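PDB 1O59: allantoicase from Saccharomyces cerevisiae, which catalyses the hydrolysis of allantoate to (S)-ureidoglycolate and urea, a step of allantoin degradation that lets yeast use purines as secondary nitrogen sources. Local coordinates for residues F124-A129 with K180-G185; S48-W53 with Y93-I98; D224-S229 with G245-R250; P286-V291 with T340-G345; T64-D69 with D113-N118. All blocks are in the same frame, centred on the assembly; numbering follows the deposited sequence. Where two conformers were deposited one is given.

Contact 1. Residues F124-A129 with K180-G185; sequences FVSIEA and KMYPDG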
# COMPACT_ATOMS: atom_id res chain seq x y z
N PHE A 124 0.26 -16.56 18.06
CA PHE A 124 0.21 -17.20 16.77
C PHE A 124 -0.85 -16.49 15.95
O PHE A 124 -1.87 -16.05 16.47
CB PHE A 124 -0.16 -18.67 16.85
CG PHE A 124 0.83 -19.54 17.58
CD1 PHE A 124 0.68 -19.80 18.93
CD2 PHE A 124 1.87 -20.15 16.90
CE1 PHE A 124 1.57 -20.63 19.62
CE2 PHE A 124 2.77 -20.96 17.57
CZ PHE A 124 2.62 -21.21 18.93
N VAL A 125 -0.59 -16.42 14.65
CA VAL A 125 -1.47 -15.79 13.71
C VAL A 125 -1.63 -16.76 12.53
O VAL A 125 -0.71 -17.51 12.19
CB VAL A 125 -0.85 -14.44 13.26
CG1 VAL A 125 -1.33 -14.02 11.91
CG2 VAL A 125 -1.14 -13.30 14.28
N SER A 126 -2.83 -16.78 11.96
CA SER A 126 -3.02 -17.33 10.62
C SER A 126 -3.89 -16.34 9.82
O SER A 126 -4.54 -15.44 10.39
CB SER A 126 -3.58 -18.78 10.65
OG SER A 126 -4.94 -18.88 11.03
N ILE A 127 -3.84 -16.48 8.49
CA ILE A 127 -4.62 -15.65 7.59
C ILE A 127 -5.39 -16.48 6.58
O ILE A 127 -4.87 -17.42 5.97
CB ILE A 127 -3.72 -14.64 6.88
CG1 ILE A 127 -2.82 -13.90 7.89
CG2 ILE A 127 -4.58 -13.60 6.13
CD1 ILE A 127 -1.68 -13.11 7.25
N GLU A 128 -6.66 -16.11 6.43
CA GLU A 128 -7.58 -16.67 5.43
C GLU A 128 -8.09 -15.55 4.56
O GLU A 128 -7.97 -14.36 4.91
CB GLU A 128 -8.75 -17.35 6.12
CG GLU A 128 -8.33 -18.31 7.22
CD GLU A 128 -9.49 -19.14 7.78
OE1 GLU A 128 -10.66 -18.80 7.56
OE2 GLU A 128 -9.22 -20.14 8.48
N ALA A 129 -8.63 -15.93 3.40
CA ALA A 129 -9.19 -14.96 2.46
C ALA A 129 -10.42 -15.51 1.78
O ALA A 129 -10.65 -16.70 1.74
CB ALA A 129 -8.15 -14.56 1.42
N LYS A 180 -6.59 -14.24 12.02
CA LYS A 180 -6.88 -15.03 13.21
C LYS A 180 -5.69 -14.92 14.17
O LYS A 180 -4.55 -15.10 13.77
CB LYS A 180 -7.08 -16.50 12.84
CG LYS A 180 -8.22 -16.83 11.88
CD LYS A 180 -8.50 -18.36 11.96
CE LYS A 180 -9.79 -18.77 11.23
NZ LYS A 180 -9.94 -20.28 11.09
N MSE A 181 -5.97 -14.62 15.43
CA MSE A 181 -4.98 -14.58 16.53
C MSE A 181 -5.36 -15.64 17.57
O MSE A 181 -6.48 -15.63 18.12
CB MSE A 181 -5.03 -13.17 17.15
CG MSE A 181 -4.41 -13.02 18.55
SE MSE A 181 -4.11 -11.12 19.00
CE MSE A 181 -5.82 -10.57 19.02
N TYR A 182 -4.41 -16.53 17.85
CA TYR A 182 -4.65 -17.65 18.74
C TYR A 182 -3.96 -17.48 20.09
O TYR A 182 -2.71 -17.54 20.14
CB TYR A 182 -4.11 -18.94 18.11
CG TYR A 182 -4.62 -19.30 16.73
CD1 TYR A 182 -4.07 -18.70 15.58
CD2 TYR A 182 -5.58 -20.30 16.55
CE1 TYR A 182 -4.49 -19.07 14.31
CE2 TYR A 182 -6.01 -20.67 15.28
CZ TYR A 182 -5.46 -20.06 14.17
OH TYR A 182 -5.90 -20.43 12.91
N PRO A 183 -4.70 -17.32 21.20
CA PRO A 183 -6.17 -17.29 21.25
C PRO A 183 -6.72 -15.88 21.45
O PRO A 183 -7.92 -15.66 21.25
CB PRO A 183 -6.47 -18.12 22.49
CG PRO A 183 -5.34 -17.79 23.38
CD PRO A 183 -4.12 -17.66 22.50
N ASP A 184 -5.83 -14.96 21.80
CA ASP A 184 -6.13 -13.60 22.15
C ASP A 184 -4.80 -12.84 22.39
O ASP A 184 -3.74 -13.46 22.49
CB ASP A 184 -7.05 -13.52 23.39
CG ASP A 184 -6.52 -14.27 24.59
OD1 ASP A 184 -5.54 -13.82 25.21
OD2 ASP A 184 -7.05 -15.30 25.05
N GLY A 185 -4.87 -11.50 22.44
CA GLY A 185 -3.69 -10.67 22.69
C GLY A 185 -3.70 -9.35 21.95
O GLY A 185 -4.75 -8.78 21.67
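Ser126 and Lys180 face each other as an antiparallel hydrogen-bonded pair, Ser126 N giving to Lys180 O at 3.0 Å and Lys180 N to Ser126 O at 2.9 Å. One residue along, Val125 and Met181 form the non-hydrogen-bonded pair. Both of these side chains turn to the buried face, against Ile187 of strand 186-196.

The polar side-chain bonds lie on the other face, with Ser126, Lys180 and Tyr182. Tyr182 lies across the strand with the edge of its ring toward Phe124 O and Ser126 N, and its OH donates to Ser126 OG at 2.6 Å. A chi1 of 73° puts OG of Ser126 between its own backbone N and carbonyl carbon, which sets it before the Tyr182 hydroxyl. Beyond it the extended Lys180 chain passes Ser126 OG with CD at 3.7 Å and crosses Glu128 obliquely; Lys180 NZ forms a salt bridge with Glu128 OE2 at 2.7 Å, meeting it from above the carboxylate plane. Glu128 OE1 has a second partner, Lys178.

The central strand 176-182 and its neighbour 124-130 thus carry an apolar inner face and a partly exposed outer face, on which two lysines probably balance the charge of one carboxylate.

Contact 2. Residues S48-W53 with Y93-I98; sequences SFSDEW and YDWVII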
# COMPACT_ATOMS: atom_id res chain seq x y z
N SER A 48 -15.65 -6.54 10.55
CA SER A 48 -16.06 -7.14 11.80
C SER A 48 -14.92 -7.66 12.61
O SER A 48 -13.80 -7.70 12.15
CB SER A 48 -17.02 -8.29 11.53
OG SER A 48 -17.74 -8.60 12.73
N PHE A 49 -15.21 -8.07 13.84
CA PHE A 49 -14.17 -8.58 14.72
C PHE A 49 -14.87 -9.35 15.83
O PHE A 49 -16.07 -9.15 16.08
CB PHE A 49 -13.29 -7.43 15.28
CG PHE A 49 -14.11 -6.26 15.79
CD1 PHE A 49 -14.61 -6.26 17.09
CD2 PHE A 49 -14.45 -5.21 14.93
CE1 PHE A 49 -15.42 -5.22 17.54
CE2 PHE A 49 -15.24 -4.15 15.39
CZ PHE A 49 -15.74 -4.17 16.70
N SER A 50 -14.11 -10.24 16.45
CA SER A 50 -14.58 -11.03 17.58
C SER A 50 -14.68 -10.19 18.84
O SER A 50 -15.55 -10.38 19.67
CB SER A 50 -13.59 -12.19 17.84
OG SER A 50 -12.27 -11.72 18.06
N ASP A 51 -13.71 -9.30 19.01
CA ASP A 51 -13.50 -8.58 20.25
C ASP A 51 -12.47 -7.49 19.97
O ASP A 51 -11.72 -7.61 19.03
CB ASP A 51 -12.95 -9.49 21.33
CG ASP A 51 -12.92 -8.82 22.68
OD1 ASP A 51 -14.01 -8.61 23.26
OD2 ASP A 51 -11.88 -8.42 23.23
N GLU A 52 -12.43 -6.48 20.83
CA GLU A 52 -11.74 -5.21 20.63
C GLU A 52 -11.53 -4.58 22.03
O GLU A 52 -11.37 -3.36 22.13
CB GLU A 52 -12.71 -4.28 19.87
CG GLU A 52 -12.17 -3.67 18.63
CD GLU A 52 -13.01 -2.52 18.09
OE1 GLU A 52 -13.93 -1.99 18.75
OE2 GLU A 52 -12.68 -2.10 16.98
N TRP A 53 -11.61 -5.36 23.09
CA TRP A 53 -11.84 -4.80 24.40
C TRP A 53 -10.86 -3.68 24.77
O TRP A 53 -11.28 -2.62 25.25
CB TRP A 53 -11.87 -5.89 25.50
CG TRP A 53 -12.02 -5.27 26.83
CD1 TRP A 53 -11.02 -4.82 27.65
CD2 TRP A 53 -13.24 -4.91 27.47
NE1 TRP A 53 -11.54 -4.23 28.76
CE2 TRP A 53 -12.91 -4.27 28.69
CE3 TRP A 53 -14.60 -5.08 27.15
CZ2 TRP A 53 -13.87 -3.79 29.58
CZ3 TRP A 53 -15.58 -4.60 28.08
CH2 TRP A 53 -15.20 -3.96 29.26
N TYR A 93 -9.63 -18.83 18.78
CA TYR A 93 -8.99 -17.64 18.23
C TYR A 93 -9.91 -16.42 18.24
O TYR A 93 -11.12 -16.54 18.17
CB TYR A 93 -8.45 -17.89 16.80
CG TYR A 93 -9.52 -18.33 15.83
CD1 TYR A 93 -10.33 -17.41 15.21
CD2 TYR A 93 -9.75 -19.67 15.60
CE1 TYR A 93 -11.34 -17.82 14.34
CE2 TYR A 93 -10.76 -20.09 14.74
CZ TYR A 93 -11.54 -19.16 14.12
OH TYR A 93 -12.54 -19.55 13.27
N ASP A 94 -9.28 -15.25 18.36
CA ASP A 94 -9.91 -13.99 18.01
C ASP A 94 -9.66 -13.73 16.53
O ASP A 94 -8.72 -14.27 15.95
CB ASP A 94 -9.31 -12.83 18.83
CG ASP A 94 -10.00 -12.64 20.17
OD1 ASP A 94 -11.26 -12.56 20.17
OD2 ASP A 94 -9.34 -12.57 21.25
N TRP A 95 -10.52 -12.89 15.94
CA TRP A 95 -10.46 -12.62 14.52
C TRP A 95 -10.95 -11.22 14.12
O TRP A 95 -11.70 -10.56 14.84
CB TRP A 95 -11.26 -13.65 13.75
CG TRP A 95 -12.62 -13.78 14.24
CD1 TRP A 95 -13.06 -14.68 15.14
CD2 TRP A 95 -13.76 -12.99 13.86
NE1 TRP A 95 -14.40 -14.48 15.38
CE2 TRP A 95 -14.85 -13.45 14.60
CE3 TRP A 95 -13.96 -11.93 12.98
CZ2 TRP A 95 -16.11 -12.89 14.48
CZ3 TRP A 95 -15.21 -11.39 12.87
CH2 TRP A 95 -16.27 -11.87 13.60
N VAL A 96 -10.51 -10.81 12.95
CA VAL A 96 -10.97 -9.57 12.33
C VAL A 96 -11.11 -9.81 10.84
O VAL A 96 -10.24 -10.45 10.21
CB VAL A 96 -10.01 -8.36 12.64
CG1 VAL A 96 -8.57 -8.73 12.41
CG2 VAL A 96 -10.36 -7.16 11.81
N ILE A 97 -12.21 -9.31 10.30
CA ILE A 97 -12.47 -9.37 8.90
C ILE A 97 -12.24 -7.99 8.26
O ILE A 97 -12.71 -6.96 8.77
CB ILE A 97 -13.89 -9.89 8.64
CG1 ILE A 97 -14.02 -11.35 9.08
CG2 ILE A 97 -14.22 -9.80 7.17
CD1 ILE A 97 -15.45 -11.82 9.28
N ILE A 98 -11.54 -7.98 7.12
CA ILE A 98 -11.17 -6.73 6.45
C ILE A 98 -11.43 -6.81 4.96
O ILE A 98 -10.95 -7.74 4.29
CB ILE A 98 -9.70 -6.38 6.67
CG1 ILE A 98 -9.34 -6.35 8.16
CG2 ILE A 98 -9.40 -4.99 6.12
CD1 ILE A 98 -7.88 -6.59 8.44
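An antiparallel pairing at the edge of the first repeat's five-stranded sheet joins Ser48 and Phe49, the end of outermost strand 45-49, to Ile97 and Val96 of strand 94-99. Ile97 N gives to Ser48 O at 2.9 Å, and the return bond from Ser48 N is weak. Past the strand end Ser50 N still reaches Trp95 O, also at 2.9 Å, while CB of Phe49 packs on CB of Val96.

Trp95 folds back over the incoming chain: its chi1 of 53° sets CG between backbone N and carbonyl carbon, and the indole lies flat on the Phe49-Ser50 peptide. Ser50 N sits over the ring system's centre, and Ser50 CB makes a CH-pi contact 3.6 Å from the centroid of the five-membered ring of Trp95. Ser48 CB meets the far edge.

Asp94 OD2 is held by a salt bridge to Arg86 and a hydrogen bond with Thr85 OG1. Ser50 OG works both ways, accepting from Trp95 N at 3.0 Å and donating to Asp94 OD1 in a very short bond of 2.5 Å.

Contact 3. Residues D224-S229 with G245-R250; sequences DQHFGS and GWETKR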
# COMPACT_ATOMS: atom_id res chain seq x y z
N ASP A 224 14.49 9.08 -2.81
CA ASP A 224 14.44 9.44 -1.40
C ASP A 224 12.95 9.46 -1.05
O ASP A 224 12.12 9.72 -1.91
CB ASP A 224 15.07 10.86 -1.24
CG ASP A 224 15.02 11.43 0.21
OD1 ASP A 224 15.80 10.89 1.04
OD2 ASP A 224 14.30 12.43 0.59
N GLN A 225 12.62 9.13 0.20
CA GLN A 225 11.29 9.30 0.79
C GLN A 225 11.55 9.85 2.15
O GLN A 225 11.94 9.12 3.02
CB GLN A 225 10.61 7.95 1.03
CG GLN A 225 10.12 7.21 -0.15
CD GLN A 225 9.41 5.91 0.21
OE1 GLN A 225 8.45 5.55 -0.45
NE2 GLN A 225 9.90 5.21 1.24
N HIS A 226 11.39 11.13 2.39
CA HIS A 226 11.66 11.61 3.73
C HIS A 226 10.38 11.50 4.53
O HIS A 226 10.35 10.83 5.55
CB HIS A 226 12.17 13.04 3.68
CG HIS A 226 12.37 13.66 5.01
ND1 HIS A 226 11.74 14.83 5.39
CD2 HIS A 226 13.11 13.25 6.08
CE1 HIS A 226 12.09 15.12 6.63
NE2 HIS A 226 12.91 14.18 7.07
N PHE A 227 9.32 12.14 4.03
CA PHE A 227 8.03 12.14 4.67
C PHE A 227 7.00 11.62 3.67
O PHE A 227 7.06 11.90 2.47
CB PHE A 227 7.72 13.58 5.06
CG PHE A 227 6.64 13.74 6.10
CD1 PHE A 227 5.54 14.57 5.86
CD2 PHE A 227 6.74 13.11 7.34
CE1 PHE A 227 4.56 14.75 6.82
CE2 PHE A 227 5.76 13.28 8.30
CZ PHE A 227 4.66 14.10 8.04
N GLY A 228 6.06 10.80 4.14
CA GLY A 228 5.24 9.96 3.22
C GLY A 228 6.07 8.92 2.45
O GLY A 228 7.15 8.51 2.88
N SER A 229 5.56 8.49 1.31
CA SER A 229 6.19 7.45 0.53
C SER A 229 5.68 7.51 -0.87
O SER A 229 4.60 8.08 -1.14
CB SER A 229 5.88 6.07 1.11
OG SER A 229 4.49 5.90 1.33
N GLY A 245 1.28 12.13 1.08
CA GLY A 245 1.88 12.19 -0.23
C GLY A 245 3.30 11.65 -0.19
O GLY A 245 3.62 10.81 0.65
N TRP A 246 4.11 12.14 -1.11
CA TRP A 246 5.50 11.79 -1.24
C TRP A 246 6.29 13.07 -1.10
O TRP A 246 6.02 14.05 -1.78
CB TRP A 246 5.76 11.17 -2.61
CG TRP A 246 7.21 10.93 -2.90
CD1 TRP A 246 8.13 10.30 -2.10
CD2 TRP A 246 7.91 11.36 -4.05
NE1 TRP A 246 9.36 10.30 -2.72
CE2 TRP A 246 9.26 10.95 -3.91
CE3 TRP A 246 7.55 12.07 -5.20
CZ2 TRP A 246 10.22 11.19 -4.86
CZ3 TRP A 246 8.50 12.30 -6.16
CH2 TRP A 246 9.81 11.86 -6.00
N GLU A 247 7.23 13.07 -0.18
CA GLU A 247 8.01 14.25 0.08
C GLU A 247 9.45 13.87 0.35
O GLU A 247 9.74 12.86 1.03
CB GLU A 247 7.47 15.00 1.28
CG GLU A 247 8.06 16.40 1.40
CD GLU A 247 8.56 16.73 2.80
OE1 GLU A 247 9.55 16.09 3.29
OE2 GLU A 247 7.95 17.62 3.41
N THR A 248 10.34 14.68 -0.18
CA THR A 248 11.76 14.48 -0.02
C THR A 248 12.37 15.63 0.76
O THR A 248 11.75 16.66 0.93
CB THR A 248 12.42 14.33 -1.39
OG1 THR A 248 12.24 15.55 -2.14
CG2 THR A 248 11.71 13.24 -2.20
N LYS A 249 13.58 15.40 1.23
CA LYS A 249 14.34 16.34 2.01
C LYS A 249 14.71 17.58 1.22
O LYS A 249 14.81 17.54 -0.02
CB LYS A 249 15.64 15.68 2.49
CG LYS A 249 15.45 14.71 3.64
CD LYS A 249 16.45 13.49 3.61
CE LYS A 249 15.69 12.08 3.80
NZ LYS A 249 16.59 10.84 3.71
N ARG A 250 14.94 18.67 1.95
CA ARG A 250 15.58 19.85 1.38
C ARG A 250 17.03 19.48 1.01
O ARG A 250 17.84 19.14 1.88
CB ARG A 250 15.51 21.00 2.38
CG ARG A 250 15.50 22.37 1.76
CD ARG A 250 15.57 23.48 2.79
NE ARG A 250 14.30 23.62 3.51
CZ ARG A 250 13.60 24.76 3.64
NH1 ARG A 250 14.02 25.92 3.13
NH2 ARG A 250 12.46 24.74 4.32
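Asp224 grips Lys249 twice: OD1 takes NZ on its syn lone pair in a 2.8 Å salt bridge, and OD2 accepts Lys249 N at 3.1 Å. The backbone O of Asp224 receives Trp246 NE1 at 2.9 Å, in the plane of the indole. An alanine at Asp224 would probably leave the ammonium and backbone N of Lys249 without their carboxylate acceptors, and the end of the lysine freer to swing.

Glu247 O accepts from both His226 N and Phe227 N. Alongside, His226 ND1 donates to Glu247 OE1 at 3.3 Å, the imidazole and carboxylate planes only 13° apart.

Lys249, bent at chi2 and chi3, lays CG over the face of the His226 ring, 3.9 Å from its centroid. CA of Gly228 comes within 3.2 Å of Gly245 O, and Ser229 N bonds to the same oxygen.

Short strands 227-228 and 246-247 pair here; the latter also pairs with strand 346-354, Trp246 bonding to Val347 through the backbone, while the indole of Trp246 packs inward on Leu339 and Ile341 of strand 336-342.

Contact 4. Residues P286-V291 with T340-G345; sequences PQFITV and TIIPDG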
# COMPACT_ATOMS: atom_id res chain seq x y z
N PRO A 286 7.58 21.17 -5.44
CA PRO A 286 8.81 21.27 -6.26
C PRO A 286 8.83 22.57 -7.03
O PRO A 286 7.78 23.18 -7.23
CB PRO A 286 8.73 20.08 -7.19
CG PRO A 286 7.70 19.19 -6.57
CD PRO A 286 6.70 20.08 -5.90
N GLN A 287 10.01 23.00 -7.42
CA GLN A 287 10.10 24.19 -8.22
C GLN A 287 9.73 23.87 -9.66
O GLN A 287 9.09 24.68 -10.33
CB GLN A 287 11.51 24.76 -8.15
CG GLN A 287 11.69 26.00 -8.92
CD GLN A 287 13.04 26.55 -8.74
OE1 GLN A 287 13.97 25.83 -8.39
NE2 GLN A 287 13.16 27.85 -8.95
N PHE A 288 10.13 22.68 -10.13
CA PHE A 288 9.76 22.18 -11.45
C PHE A 288 9.53 20.71 -11.38
O PHE A 288 9.91 20.07 -10.40
CB PHE A 288 10.89 22.34 -12.46
CG PHE A 288 11.34 23.75 -12.68
CD1 PHE A 288 10.61 24.61 -13.50
CD2 PHE A 288 12.52 24.21 -12.12
CE1 PHE A 288 11.03 25.90 -13.74
CE2 PHE A 288 12.95 25.51 -12.34
CZ PHE A 288 12.20 26.35 -13.16
N ILE A 289 8.94 20.16 -12.45
CA ILE A 289 8.82 18.70 -12.63
C ILE A 289 9.03 18.30 -14.09
O ILE A 289 8.89 19.11 -14.99
CB ILE A 289 7.43 18.12 -12.10
CG1 ILE A 289 6.26 18.61 -12.95
CG2 ILE A 289 7.19 18.44 -10.62
CD1 ILE A 289 5.92 17.72 -14.11
N THR A 290 9.36 17.04 -14.29
CA THR A 290 9.26 16.40 -15.60
C THR A 290 8.62 15.03 -15.41
O THR A 290 8.60 14.50 -14.33
CB THR A 290 10.67 16.23 -16.31
OG1 THR A 290 11.51 15.36 -15.54
CG2 THR A 290 11.44 17.54 -16.42
N VAL A 291 8.10 14.47 -16.49
CA VAL A 291 7.61 13.12 -16.47
C VAL A 291 8.15 12.43 -17.72
O VAL A 291 7.98 12.94 -18.81
CB VAL A 291 6.07 13.07 -16.48
CG1 VAL A 291 5.59 11.62 -16.38
CG2 VAL A 291 5.48 13.94 -15.36
N THR A 340 9.98 13.30 -11.97
CA THR A 340 11.20 13.91 -11.50
C THR A 340 10.76 15.23 -10.92
O THR A 340 10.00 15.96 -11.58
CB THR A 340 12.21 14.11 -12.65
OG1 THR A 340 12.61 12.85 -13.23
CG2 THR A 340 13.52 14.72 -12.14
N ILE A 341 11.18 15.49 -9.68
CA ILE A 341 10.87 16.75 -9.00
C ILE A 341 12.19 17.48 -8.78
O ILE A 341 13.23 16.84 -8.52
CB ILE A 341 10.07 16.54 -7.68
CG1 ILE A 341 10.87 15.77 -6.61
CG2 ILE A 341 8.75 15.81 -7.96
CD1 ILE A 341 10.07 15.53 -5.33
N ILE A 342 12.16 18.80 -8.94
CA ILE A 342 13.38 19.56 -9.04
C ILE A 342 13.29 20.75 -8.12
O ILE A 342 12.32 21.49 -8.18
CB ILE A 342 13.60 20.03 -10.48
CG1 ILE A 342 13.83 18.84 -11.39
CG2 ILE A 342 14.80 20.91 -10.59
CD1 ILE A 342 13.29 19.06 -12.77
N PRO A 343 14.31 20.95 -7.28
CA PRO A 343 15.34 19.96 -6.93
C PRO A 343 14.87 18.86 -5.94
O PRO A 343 15.52 17.83 -5.76
CB PRO A 343 16.41 20.82 -6.28
CG PRO A 343 15.61 21.91 -5.58
CD PRO A 343 14.40 22.17 -6.44
N ASP A 344 13.73 19.10 -5.30
CA ASP A 344 13.16 18.26 -4.25
C ASP A 344 11.77 18.83 -3.94
O ASP A 344 11.30 19.79 -4.59
CB ASP A 344 14.05 18.30 -2.99
CG ASP A 344 14.49 19.71 -2.59
OD1 ASP A 344 13.63 20.54 -2.25
OD2 ASP A 344 15.71 20.07 -2.52
N GLY A 345 11.11 18.25 -2.94
CA GLY A 345 9.82 18.74 -2.46
C GLY A 345 8.80 17.64 -2.31
O GLY A 345 9.15 16.48 -2.13
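Phe288 with Ile342 and Thr290 with Thr340 are hydrogen-bonded pairs of an antiparallel ladder between strands 288-294 and 336-342, inside the second repeat's five-stranded sheet. Thr290 and Thr340 exchange two backbone bonds, Thr340 N reaching Thr290 O at 3.0 Å.

At the start of the ladder a classic beta bulge sets Gln287 and Phe288 together against Ile342. Ile342 O is gripped by two donors, Gln287 N at 2.9 Å, nearly in line with the C=O bond, and Phe288 N at 3.2 Å.

One face holds Ile289, Ile341 and the ring of Pro286. CG of Pro286 touches CB of Ile341 at 3.7 Å, and CG2 of Ile341 touches both that ring and CG2 of Ile289. On the other face CB of Phe288 packs on CB and CD1 of Ile342. With chi1 of -60°, CG of Phe288 is anti to its carbonyl carbon, and the ring leads off, with only its edge near CG2 of Ile342, to a cation-pi contact with Lys315.

The apolar face lies against strand 346-354 of the other sheet, where Val347 backs both Pro286 and Ile341, consistent with the jelly-roll beta-sandwich of the galactose-binding-domain-like clan.

Contact 5. Residues T64-D69 with D113-N118; sequences TAPIRD and DTAFFN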
# COMPACT_ATOMS: atom_id res chain seq x y z
N THR A 64 0.05 4.97 9.58
CA THR A 64 1.10 5.44 10.47
C THR A 64 1.86 4.26 11.07
O THR A 64 1.36 3.14 11.12
CB THR A 64 0.46 6.22 11.61
OG1 THR A 64 -0.66 5.48 12.11
CG2 THR A 64 -0.20 7.48 11.13
N ALA A 65 3.06 4.53 11.53
CA ALA A 65 3.77 3.54 12.32
C ALA A 65 3.22 3.68 13.71
O ALA A 65 2.82 4.78 14.09
CB ALA A 65 5.29 3.77 12.30
N PRO A 66 3.18 2.59 14.47
CA PRO A 66 2.60 2.62 15.81
C PRO A 66 3.48 3.38 16.80
O PRO A 66 4.71 3.44 16.64
CB PRO A 66 2.48 1.15 16.19
CG PRO A 66 3.15 0.36 15.13
CD PRO A 66 3.72 1.26 14.13
N ILE A 67 2.82 3.97 17.80
CA ILE A 67 3.45 4.83 18.81
C ILE A 67 3.06 4.41 20.22
O ILE A 67 2.07 3.71 20.41
CB ILE A 67 3.08 6.32 18.59
CG1 ILE A 67 1.56 6.50 18.52
CG2 ILE A 67 3.73 6.86 17.34
CD1 ILE A 67 1.10 7.93 18.72
N ARG A 68 3.82 4.86 21.22
CA ARG A 68 3.54 4.45 22.59
C ARG A 68 2.37 5.22 23.21
O ARG A 68 1.34 4.60 23.55
CB ARG A 68 4.78 4.43 23.48
CG ARG A 68 4.67 3.44 24.70
CD ARG A 68 3.51 2.39 24.58
NE ARG A 68 3.31 1.47 25.71
CZ ARG A 68 2.42 1.62 26.71
NH1 ARG A 68 2.31 0.67 27.65
NH2 ARG A 68 1.64 2.71 26.80
N ASP A 69 2.46 6.54 23.35
CA ASP A 69 1.34 7.24 24.02
C ASP A 69 1.00 8.60 23.41
O ASP A 69 -0.17 9.01 23.43
CB ASP A 69 1.62 7.38 25.52
CG ASP A 69 0.33 7.50 26.35
OD1 ASP A 69 0.35 8.28 27.35
OD2 ASP A 69 -0.73 6.86 26.07
N ASP A 113 2.99 -6.61 12.88
CA ASP A 113 3.74 -5.84 13.88
C ASP A 113 3.07 -5.92 15.27
O ASP A 113 1.97 -5.39 15.49
CB ASP A 113 3.86 -4.38 13.40
CG ASP A 113 4.91 -3.55 14.19
OD1 ASP A 113 5.55 -4.06 15.19
OD2 ASP A 113 5.15 -2.36 13.87
N THR A 114 3.74 -6.55 16.21
CA THR A 114 3.28 -6.61 17.60
C THR A 114 3.86 -5.49 18.46
O THR A 114 3.91 -5.62 19.67
CB THR A 114 3.64 -7.99 18.24
OG1 THR A 114 5.05 -8.25 18.10
CG2 THR A 114 3.00 -9.14 17.50
N ALA A 115 4.29 -4.39 17.85
CA ALA A 115 4.90 -3.25 18.56
C ALA A 115 4.25 -2.87 19.88
O ALA A 115 3.03 -2.62 19.94
CB ALA A 115 4.95 -2.03 17.66
N PHE A 116 5.07 -2.82 20.92
CA PHE A 116 4.67 -2.43 22.29
C PHE A 116 3.80 -3.46 23.03
O PHE A 116 3.43 -3.22 24.19
CB PHE A 116 4.00 -1.04 22.32
CG PHE A 116 4.80 0.03 21.65
CD1 PHE A 116 6.01 0.43 22.18
CD2 PHE A 116 4.36 0.62 20.47
CE1 PHE A 116 6.76 1.41 21.54
CE2 PHE A 116 5.09 1.59 19.83
CZ PHE A 116 6.28 1.99 20.36
N PHE A 117 3.46 -4.57 22.38
CA PHE A 117 2.85 -5.70 23.08
C PHE A 117 4.02 -6.60 23.45
O PHE A 117 4.51 -7.36 22.62
CB PHE A 117 1.80 -6.39 22.24
CG PHE A 117 0.66 -5.50 21.86
CD1 PHE A 117 -0.28 -5.13 22.82
CD2 PHE A 117 0.55 -4.99 20.58
CE1 PHE A 117 -1.34 -4.30 22.50
CE2 PHE A 117 -0.52 -4.15 20.24
CZ PHE A 117 -1.47 -3.81 21.22
N ASN A 118 4.53 -6.42 24.67
CA ASN A 118 5.73 -7.09 25.13
C ASN A 118 5.33 -8.22 26.07
O ASN A 118 5.60 -8.16 27.23
CB ASN A 118 6.71 -6.10 25.80
CG ASN A 118 8.17 -6.56 25.70
OD1 ASN A 118 8.66 -6.89 24.61
ND2 ASN A 118 8.88 -6.57 26.83
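Phe116 reaches from its loop to the residues 66-68, and its atoms make most of the contact. CB of Phe116 approaches CD of Arg68 at 4.1 Å. Its chi1 of -52° puts CG of Phe116 anti to the carbonyl carbon, where CD of Arg68 lies 4.0 Å away. CD1 meets CG and CD of Arg68 and CE1 meets its CB, whereas CD2 faces Ile67 O and CE2 of Phe116 comes to 3.5 Å from Ile67 C. CE2 of Phe116 also has Pro66 O near the ring plane, at 3.7 Å. At the tip, CZ of Phe116 lies 3.9 Å from Arg68 N.

Arg68 slides past the ring in the opposite direction, its chain bent at chi2. CB of Arg68 makes a CH-pi contact 4.3 Å from the Phe116 centroid, 18° off the normal, while the guanidinium plane is turned 73° from the ring. Arg68 also has a cation-pi partner in Tyr80. An alanine at Phe116 would probably open a gap beside the Ile67-Arg68 peptide and leave the aliphatic part of Arg68 freer to move.

Nearby, Pro66 CG rests on Ala115 CB at 3.9 Å and meets Asp113 OD2 tip to tip. Asp113 OD1 accepts Ala115 N in an Asx turn, which overlaps the type II beta turn Thr114-Phe117. Such overlapping turns shape the loop leaving strand 105-113, on which the irregular segment 64-69 lies as a surface loop-to-loop contact.

Contacts 1 and 4 are counterparts in the two allantoicase repeats, each joining the third and fifth strands of a five-stranded sheet, but with centres about 44 Å apart on opposite sides of the chain's centre. Salt bridge and tyrosine hydroxyl dress the outer face of contact 1; contact 4 relies on apolar side chains, threonines and a bulge. Contact 2 extends the sheet of contact 1 to its edge, Met181 N lying 2.8 Å from Asp94 O. Contact 3 similarly adjoins contact 4, Thr248 N being 2.9 Å from Gly345 O, although its strands belong to the other sheet. These four are partly buried. Contact 5 is the surface contact, between loops and without hydrogen bonds across it.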